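Local atomic coordinates of membrane-anchored mycosin mycp1 (Mycobacterium thermoresistibile, PDB entry 4HVL), a protein that is probably a subtilisin-like serine endopeptidase of the cell membrane, a mycosin that forms an essential component of the type VII (ESX-1) secretion system. Residues S76-A81 and D117-V122; T244-A249 and G274-A279. All coordinates share one frame; numbering follows the deposited sequence.

Contact 1: S76-A81 and D117-V122; sequences SPRVPA and DGFIGV
Arg-78 and Asp-117 join two loops of the subtilisin fold through an end-on, two-pronged salt bridge. Residues 76-81 lie between strands 65-70 and 82-86 of the parallel sheet, and residues 117-122 lead from helix 102-110 towards strand 127-132.

The charged pair carries most of the contact. NH1 of Arg-78 donates to OD2 of Asp-117 at 2.7 Å, and NH2 of Arg-78 donates to OD1 of Asp-117 at 3.0 Å. Both bonds are nearly straight and use syn lone pairs, and the guanidinium and carboxylate planes lie only 19° apart. The arginine chain bends at its third torsion (chi3 79°), which brings the two terminal nitrogens round to face the carboxylate. Its NE donates a hydrogen bond to the backbone O of Arg-112, which would help to hold the rotation of the guanidinium.

Each loop is also braced from within. Ser-76 OG accepts from the backbone N of Val-79 at 3.2 Å in an ST motif, close to the root of the arginine. Asp-117 forms an Asx turn, its OD1 taking the N-H of Phe-119 on the anti lone pair while the syn lone pair serves Arg-78.

Apolar contact is slight: Val-79 and Phe-119 do not meet each other, but both rest on Leu-289 and on helix 102-110.

The arginine also approaches Phe-119 itself. NH2 of Arg-78 lies at the edge of the phenyl ring, near its plane, 4.1 Å from CD1 of Phe-119 and 3.1 Å from the carbonyl O of Phe-119.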
# COMPACT_ATOMS: atom_id res chain seq x y z
N SER A 76 3.02 17.89 8.18
CA SER A 76 3.58 19.18 7.81
C SER A 76 2.62 19.85 6.87
O SER A 76 1.68 19.19 6.38
CB SER A 76 4.93 19.01 7.11
OG SER A 76 4.78 18.38 5.84
N PRO A 77 2.85 21.14 6.56
CA PRO A 77 1.93 21.75 5.63
C PRO A 77 1.87 21.02 4.28
O PRO A 77 0.78 20.94 3.71
CB PRO A 77 2.44 23.20 5.50
CG PRO A 77 3.15 23.47 6.80
CD PRO A 77 3.72 22.13 7.23
N ARG A 78 2.99 20.47 3.79
CA ARG A 78 2.98 19.75 2.51
C ARG A 78 2.43 18.34 2.58
O ARG A 78 2.02 17.81 1.54
CB ARG A 78 4.36 19.73 1.87
CG ARG A 78 4.72 21.09 1.29
CD ARG A 78 6.05 21.05 0.59
NE ARG A 78 5.96 20.46 -0.75
CZ ARG A 78 7.00 20.30 -1.56
NH1 ARG A 78 8.22 20.67 -1.16
NH2 ARG A 78 6.82 19.78 -2.76
N VAL A 79 2.42 17.74 3.77
CA VAL A 79 1.80 16.42 4.01
C VAL A 79 0.89 16.58 5.23
O VAL A 79 1.26 16.17 6.32
CB VAL A 79 2.86 15.32 4.26
CG1 VAL A 79 2.24 13.93 4.17
CG2 VAL A 79 4.00 15.44 3.25
N PRO A 80 -0.26 17.27 5.07
CA PRO A 80 -1.08 17.69 6.21
C PRO A 80 -1.98 16.59 6.74
O PRO A 80 -3.20 16.72 6.75
CB PRO A 80 -1.90 18.85 5.63
CG PRO A 80 -2.07 18.48 4.20
CD PRO A 80 -0.75 17.86 3.81
N ALA A 81 -1.37 15.50 7.19
CA ALA A 81 -2.11 14.34 7.65
C ALA A 81 -2.89 14.58 8.93
O ALA A 81 -2.52 15.42 9.74
CB ALA A 81 -1.16 13.17 7.84
N ASP A 117 10.74 23.17 -5.54
CA ASP A 117 11.12 21.86 -6.08
C ASP A 117 10.08 21.35 -7.07
O ASP A 117 9.02 21.94 -7.22
CB ASP A 117 11.43 20.82 -4.97
CG ASP A 117 10.21 20.44 -4.11
OD1 ASP A 117 9.22 19.87 -4.63
OD2 ASP A 117 10.26 20.71 -2.89
N GLY A 118 10.41 20.24 -7.74
CA GLY A 118 9.53 19.67 -8.76
C GLY A 118 8.62 18.55 -8.27
O GLY A 118 7.97 17.90 -9.08
N PHE A 119 8.56 18.34 -6.96
CA PHE A 119 7.74 17.26 -6.42
C PHE A 119 6.29 17.64 -6.14
O PHE A 119 6.02 18.69 -5.54
CB PHE A 119 8.31 16.72 -5.13
CG PHE A 119 7.51 15.60 -4.59
CD1 PHE A 119 6.44 15.84 -3.71
CD2 PHE A 119 7.73 14.30 -5.02
CE1 PHE A 119 5.66 14.80 -3.26
CE2 PHE A 119 6.96 13.26 -4.54
CZ PHE A 119 5.93 13.51 -3.67
N ILE A 120 5.37 16.77 -6.51
CA ILE A 120 3.97 16.92 -6.10
C ILE A 120 3.35 15.56 -6.00
O ILE A 120 3.76 14.64 -6.72
CB ILE A 120 3.15 17.81 -7.08
CG1 ILE A 120 1.84 18.27 -6.40
CG2 ILE A 120 2.91 17.09 -8.41
CD1 ILE A 120 1.17 19.43 -7.10
N GLY A 121 2.40 15.41 -5.08
CA GLY A 121 1.64 14.17 -4.93
C GLY A 121 0.71 13.98 -6.12
O GLY A 121 0.45 14.93 -6.90
N VAL A 122 0.20 12.77 -6.23
CA VAL A 122 -0.79 12.44 -7.24
C VAL A 122 -2.08 13.21 -7.04
O VAL A 122 -2.64 13.71 -8.01
CB VAL A 122 -1.12 10.93 -7.24
CG1 VAL A 122 -2.18 10.64 -8.29
CG2 VAL A 122 0.15 10.13 -7.50

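Contact 2: T244-A249 and G274-A279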
# COMPACT_ATOMS: atom_id res chain seq x y z
N THR A 244 3.67 -18.81 -1.19
CA THR A 244 3.61 -17.73 -0.22
C THR A 244 2.31 -16.92 -0.39
O THR A 244 2.07 -16.33 -1.44
CB THR A 244 4.84 -16.81 -0.35
OG1 THR A 244 6.02 -17.59 -0.16
CG2 THR A 244 4.83 -15.69 0.68
N ILE A 245 1.47 -16.94 0.63
CA ILE A 245 0.30 -16.08 0.70
C ILE A 245 0.78 -14.69 1.13
O ILE A 245 1.59 -14.57 2.06
CB ILE A 245 -0.72 -16.61 1.74
CG1 ILE A 245 -1.21 -18.02 1.34
CG2 ILE A 245 -1.89 -15.64 1.94
CD1 ILE A 245 -1.76 -18.10 -0.08
N VAL A 246 0.33 -13.66 0.42
CA VAL A 246 0.51 -12.26 0.82
C VAL A 246 -0.88 -11.69 1.14
O VAL A 246 -1.80 -11.75 0.29
CB VAL A 246 1.18 -11.42 -0.29
CG1 VAL A 246 1.46 -10.00 0.20
CG2 VAL A 246 2.48 -12.08 -0.75
N SER A 247 -1.04 -11.15 2.34
CA SER A 247 -2.34 -10.62 2.78
C SER A 247 -2.20 -9.16 3.21
O SER A 247 -1.25 -8.82 3.89
CB SER A 247 -2.89 -11.42 3.97
OG SER A 247 -4.21 -11.01 4.32
N PRO A 248 -3.18 -8.32 2.87
CA PRO A 248 -4.49 -8.62 2.26
C PRO A 248 -4.45 -8.65 0.72
O PRO A 248 -5.50 -8.69 0.07
CB PRO A 248 -5.35 -7.47 2.75
CG PRO A 248 -4.40 -6.33 2.76
CD PRO A 248 -3.09 -6.90 3.24
N ALA A 249 -3.25 -8.64 0.15
CA ALA A 249 -3.08 -8.67 -1.33
C ALA A 249 -3.95 -9.72 -2.02
O ALA A 249 -4.47 -9.47 -3.13
CB ALA A 249 -1.61 -8.93 -1.68
N GLY A 274 1.96 -12.90 -7.70
CA GLY A 274 0.96 -13.91 -7.43
C GLY A 274 -0.29 -13.81 -8.29
O GLY A 274 -0.46 -12.83 -9.04
N PRO A 275 -1.20 -14.79 -8.15
CA PRO A 275 -2.42 -14.79 -8.94
C PRO A 275 -3.35 -13.59 -8.68
O PRO A 275 -4.27 -13.36 -9.45
CB PRO A 275 -3.11 -16.11 -8.56
CG PRO A 275 -2.59 -16.45 -7.22
CD PRO A 275 -1.19 -15.87 -7.14
N TRP A 276 -3.05 -12.81 -7.63
CA TRP A 276 -3.91 -11.73 -7.14
C TRP A 276 -3.45 -10.33 -7.55
O TRP A 276 -4.15 -9.36 -7.34
CB TRP A 276 -4.02 -11.80 -5.60
CG TRP A 276 -2.65 -12.04 -4.98
CD1 TRP A 276 -1.62 -11.15 -4.92
CD2 TRP A 276 -2.17 -13.26 -4.41
NE1 TRP A 276 -0.54 -11.72 -4.34
CE2 TRP A 276 -0.84 -13.02 -4.00
CE3 TRP A 276 -2.73 -14.51 -4.18
CZ2 TRP A 276 -0.05 -13.99 -3.38
CZ3 TRP A 276 -1.96 -15.48 -3.55
CH2 TRP A 276 -0.62 -15.21 -3.15
N VAL A 277 -2.26 -10.21 -8.14
CA VAL A 277 -1.74 -8.89 -8.54
C VAL A 277 -2.60 -8.37 -9.72
O VAL A 277 -2.85 -9.11 -10.67
CB VAL A 277 -0.25 -8.98 -8.94
CG1 VAL A 277 0.28 -7.62 -9.40
CG2 VAL A 277 0.57 -9.51 -7.78
N GLY A 278 -3.06 -7.12 -9.63
CA GLY A 278 -3.97 -6.51 -10.61
C GLY A 278 -3.38 -5.39 -11.47
O GLY A 278 -3.87 -5.11 -12.56
N ALA A 279 -2.31 -4.76 -10.99
CA ALA A 279 -1.75 -3.61 -11.64
C ALA A 279 -0.35 -3.34 -11.10
O ALA A 279 0.11 -4.02 -10.16
CB ALA A 279 -2.63 -2.41 -11.40
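Strand 244-247 and the type I turn from Gly-274 to Val-277 approach without pairing as a sheet: the CA atoms of Val-246 and Gly-274 are 8.4 Å apart, those of Ala-249 and Trp-276 6.6 Å. The strand stops at Ser-247, a cis peptide precedes Pro-248, and the CB of Ala-249 is directed at the turn.

The indole of Trp-276 lies between them and makes every side-chain contact across the pair. Its CG sits between the backbone N and the carbonyl carbon (chi1 44°). CH2 of Trp-276 meets the carbonyl O of Thr-244 at 3.4 Å, edge-on and in the ring plane. CG2 of Val-246 lies 4.1 Å from CZ2 of Trp-276, and CB of Ala-249 is 3.9 Å from CD1 of Trp-276. The O of Ala-249, hydrogen-bonded to Thr-257 OG1, comes within 3.4 Å of CB of Trp-276. Gly-274 CA and Pro-275 CD lie above one ring face, toward its rim. The buried Val-246 N has no polar partner in the model.

Trp-239 meets the indole edge-to-face. Strand 244-247 pairs antiparallel with strand 183-186, Ser-247 and Pro-248 pack on helices 154-171 and 194-206, and strand 277-282 edges the parallel sheet beside strand 256-261.

Overall arrangement
Contact 1 and contact 2 flank the centre of the molecule, their own centres 29 Å apart and their nearest atoms about 13 Å apart, and do not meet. They follow each other along the sequence and serve opposite ends of the seven-stranded parallel sheet: the loop 76-81 leads into edge strand 82-86, whereas 274-279 enters edge strand 277-282. Contact 1 is remote from the annotated sites. Contact 2 is closer to bound metal, the side chain of Val-246 being about 8 Å from that of the zinc ligand Glu-181 and about 11 Å from a bound zinc ion. The predicted charge-relay residues Asp-70, His-101 and Ser-312 belong to neither contact; His-101 and Ser-312 bind a zinc ion here.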